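Protein MJ1225 (Methanocaldococcus jannaschii, PDB 3KH5) binds AMP and ADP, contains four CBS repeats and is probably an archaeal counterpart of the nucleotide-sensing gamma subunit of AMPK. Local coordinates at residues N77-I82 / H211-N216. Numbering follows the deposited sequence.
Sequences NFLAAI and HMQTGN
A Met-aromatic contact between Phe78 and Met212 joins two helical pieces of this CBS-domain protein, the short helix 78-81 and the last turn of helix 206-213. The Met212 sulfur lies in the rim region of the Phe78 ring, 5.3 Å from SD to the ring centroid and 80° off the ring normal, while the methyl CE meets Phe78 CE2 obliquely at 3.9 Å. Phe78 reaches the neighbouring helix with CG anti to the backbone N (chi1 174°), and Ile82 CG2 of its own segment lies over one ring face. Leu79 crosses the Met212 chain at about a right angle. Leu79 CD1 approaches Met212 SD to 3.2 Å and Leu79 CD2 is pressed against Met212 CB at 3.3 Å, both closer than ordinary van der Waals contact; the leucine torsions are also unusual (chi1 -107°), so its exact pose, and with it both short approaches, deserves caution. At the outer margin, CD2 of Leu79 comes 4.2 Å from Gln213 OE1. With an alanine at Leu79, both methyl branches would be missing, which would probably open a gap beside Met212 CB and SD and leave the thioether freer to turn. Leu203 of helix 196-203 touches both Phe78 and Met212, and Ile220 of helix 218-222 adds to the apolar surroundings of the methionine. Asn77 caps helix 78-81 through a weak bond from Ala80 N to its OD1. Between the segments the joint is therefore made by apolar and sulfur contacts, and its hold rests on shape and dispersion more than on directed polar bonds.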
ATOM      1  N   ASN A  77      23.222   8.039  -6.477  1.00 54.52           N
ATOM      2  CA  ASN A  77      23.431   6.657  -6.881  1.00 53.20           C
ATOM      3  C   ASN A  77      22.419   5.720  -6.224  1.00 52.30           C
ATOM      4  O   ASN A  77      22.612   5.278  -5.088  1.00 52.04           O
ATOM      5  CB  ASN A  77      24.857   6.232  -6.540  1.00 53.35           C
ATOM      6  CG  ASN A  77      25.296   4.991  -7.284  1.00 53.32           C
ATOM      7  OD1 ASN A  77      24.493   4.296  -7.909  1.00 53.59           O
ATOM      8  ND2 ASN A  77      26.590   4.703  -7.218  1.00 53.50           N
ATOM      9  N   PHE A  78      21.344   5.429  -6.954  1.00 51.17           N
ATOM     10  CA  PHE A  78      20.265   4.565  -6.477  1.00 50.22           C
ATOM     11  C   PHE A  78      20.754   3.151  -6.205  1.00 49.42           C
ATOM     12  O   PHE A  78      20.364   2.533  -5.213  1.00 49.33           O
ATOM     13  CB  PHE A  78      19.132   4.536  -7.506  1.00 50.32           C
ATOM     14  CG  PHE A  78      18.030   3.569  -7.179  1.00 50.50           C
ATOM     15  CD1 PHE A  78      17.072   3.887  -6.223  1.00 50.56           C
ATOM     16  CD2 PHE A  78      17.935   2.349  -7.842  1.00 50.65           C
ATOM     17  CE1 PHE A  78      16.046   3.002  -5.921  1.00 50.61           C
ATOM     18  CE2 PHE A  78      16.911   1.456  -7.545  1.00 50.64           C
ATOM     19  CZ  PHE A  78      15.964   1.784  -6.582  1.00 50.48           C
ATOM     20  N   LEU A  79      21.598   2.647  -7.099  1.00 48.33           N
ATOM     21  CA  LEU A  79      22.140   1.304  -6.971  1.00 47.22           C
ATOM     22  C   LEU A  79      23.028   1.143  -5.743  1.00 46.12           C
ATOM     23  O   LEU A  79      22.988   0.098  -5.082  1.00 46.01           O
ATOM     24  CB  LEU A  79      22.879   0.899  -8.244  1.00 47.42           C
ATOM     25  CG  LEU A  79      22.193  -0.129  -9.153  1.00 47.87           C
ATOM     26  CD1 LEU A  79      20.668  -0.058  -9.034  1.00 48.33           C
ATOM     27  CD2 LEU A  79      22.646   0.075 -10.597  1.00 48.19           C
ATOM     28  N   ALA A  80      23.822   2.165  -5.430  1.00 44.76           N
ATOM     29  CA  ALA A  80      24.600   2.141  -4.192  1.00 43.40           C
ATOM     30  C   ALA A  80      23.699   2.296  -2.962  1.00 42.51           C
ATOM     31  O   ALA A  80      23.890   1.606  -1.956  1.00 42.36           O
ATOM     32  CB  ALA A  80      25.672   3.219  -4.207  1.00 43.50           C
ATOM     33  N   ALA A  81      22.724   3.201  -3.060  1.00 41.33           N
ATOM     34  CA  ALA A  81      21.824   3.525  -1.952  1.00 40.21           C
ATOM     35  C   ALA A  81      21.021   2.319  -1.491  1.00 39.45           C
ATOM     36  O   ALA A  81      20.748   2.168  -0.300  1.00 39.18           O
ATOM     37  CB  ALA A  81      20.893   4.670  -2.334  1.00 40.21           C
ATOM     38  N   ILE A  82      20.650   1.457  -2.435  1.00 38.69           N
ATOM     39  CA  ILE A  82      19.871   0.267  -2.095  1.00 38.13           C
ATOM     40  C   ILE A  82      20.682  -0.819  -1.392  1.00 37.52           C
ATOM     41  O   ILE A  82      20.122  -1.828  -0.964  1.00 37.43           O
ATOM     42  CB  ILE A  82      19.095  -0.323  -3.302  1.00 38.28           C
ATOM     43  CG1 ILE A  82      20.037  -0.673  -4.457  1.00 38.58           C
ATOM     44  CG2 ILE A  82      17.976   0.631  -3.733  1.00 38.48           C
ATOM     45  CD1 ILE A  82      19.379  -1.441  -5.598  1.00 38.87           C
ATOM     46  N   HIS A 211      18.738   0.939 -17.363  1.00 82.49           N
ATOM     47  CA  HIS A 211      19.069   2.338 -17.035  1.00 83.49           C
ATOM     48  C   HIS A 211      20.028   2.476 -15.861  1.00 83.99           C
ATOM     49  O   HIS A 211      20.960   3.271 -15.916  1.00 84.04           O
ATOM     50  CB  HIS A 211      17.810   3.156 -16.746  1.00 83.61           C
ATOM     51  CG  HIS A 211      17.218   3.795 -17.958  1.00 84.31           C
ATOM     52  ND1 HIS A 211      17.587   5.049 -18.397  1.00 84.85           N
ATOM     53  CD2 HIS A 211      16.289   3.347 -18.835  1.00 84.83           C
ATOM     54  CE1 HIS A 211      16.907   5.346 -19.490  1.00 85.08           C
ATOM     55  NE2 HIS A 211      16.110   4.332 -19.775  1.00 85.08           N
ATOM     56  N   MET A 212      19.786   1.697 -14.810  1.00 84.67           N
ATOM     57  CA  MET A 212      20.577   1.749 -13.583  1.00 85.32           C
ATOM     58  C   MET A 212      22.074   1.511 -13.828  1.00 85.75           C
ATOM     59  O   MET A 212      22.919   2.161 -13.207  1.00 85.82           O
ATOM     60  CB  MET A 212      20.048   0.726 -12.574  1.00 85.30           C
ATOM     61  CG  MET A 212      18.619   0.946 -12.087  1.00 85.30           C
ATOM     62  SD  MET A 212      18.136  -0.445 -11.004  1.00 85.21           S
ATOM     63  CE  MET A 212      16.339  -0.251 -10.975  1.00 85.26           C
ATOM     64  N   GLN A 213      22.385   0.578 -14.732  1.00 86.22           N
ATOM     65  CA  GLN A 213      23.768   0.213 -15.083  1.00 86.60           C
ATOM     66  C   GLN A 213      24.535   1.374 -15.696  1.00 86.53           C
ATOM     67  O   GLN A 213      25.707   1.604 -15.379  1.00 86.59           O
ATOM     68  CB  GLN A 213      23.790  -0.960 -16.073  1.00 86.74           C
ATOM     69  CG  GLN A 213      23.067  -2.220 -15.617  1.00 87.34           C
ATOM     70  CD  GLN A 213      23.730  -2.911 -14.437  1.00 88.00           C
ATOM     71  OE1 GLN A 213      24.400  -2.277 -13.620  1.00 88.15           O
ATOM     72  NE2 GLN A 213      23.552  -4.226 -14.349  1.00 88.18           N
ATOM     73  N   THR A 214      23.859   2.083 -16.596  1.00 86.32           N
ATOM     74  CA  THR A 214      24.399   3.267 -17.250  1.00 85.97           C
ATOM     75  C   THR A 214      23.961   4.498 -16.451  1.00 85.41           C
ATOM     76  O   THR A 214      24.264   5.637 -16.820  1.00 85.46           O
ATOM     77  CB  THR A 214      23.892   3.379 -18.723  1.00 86.07           C
ATOM     78  OG1 THR A 214      22.555   3.914 -18.737  1.00 86.14           O
ATOM     79  CG2 THR A 214      23.892   2.007 -19.417  1.00 86.12           C
ATOM     80  N   GLY A 215      23.267   4.239 -15.342  1.00 84.56           N
ATOM     81  CA  GLY A 215      22.557   5.250 -14.558  1.00 83.29           C
ATOM     82  C   GLY A 215      23.288   6.547 -14.287  1.00 82.24           C
ATOM     83  O   GLY A 215      24.417   6.520 -13.797  1.00 82.30           O
ATOM     84  N   ASN A 216      22.676   7.695 -14.591  1.00 80.94           N
ATOM     85  CA  ASN A 216      21.340   7.847 -15.211  1.00 79.42           C
ATOM     86  C   ASN A 216      20.168   7.018 -14.650  1.00 78.10           C
ATOM     87  O   ASN A 216      19.372   6.449 -15.411  1.00 78.02           O
ATOM     88  CB  ASN A 216      21.418   7.740 -16.743  1.00 79.59           C
ATOM     89  CG  ASN A 216      20.461   8.692 -17.444  1.00 79.60           C
ATOM     90  OD1 ASN A 216      20.297   9.845 -17.037  1.00 79.61           O
ATOM     91  ND2 ASN A 216      19.830   8.213 -18.509  1.00 79.64           N
TER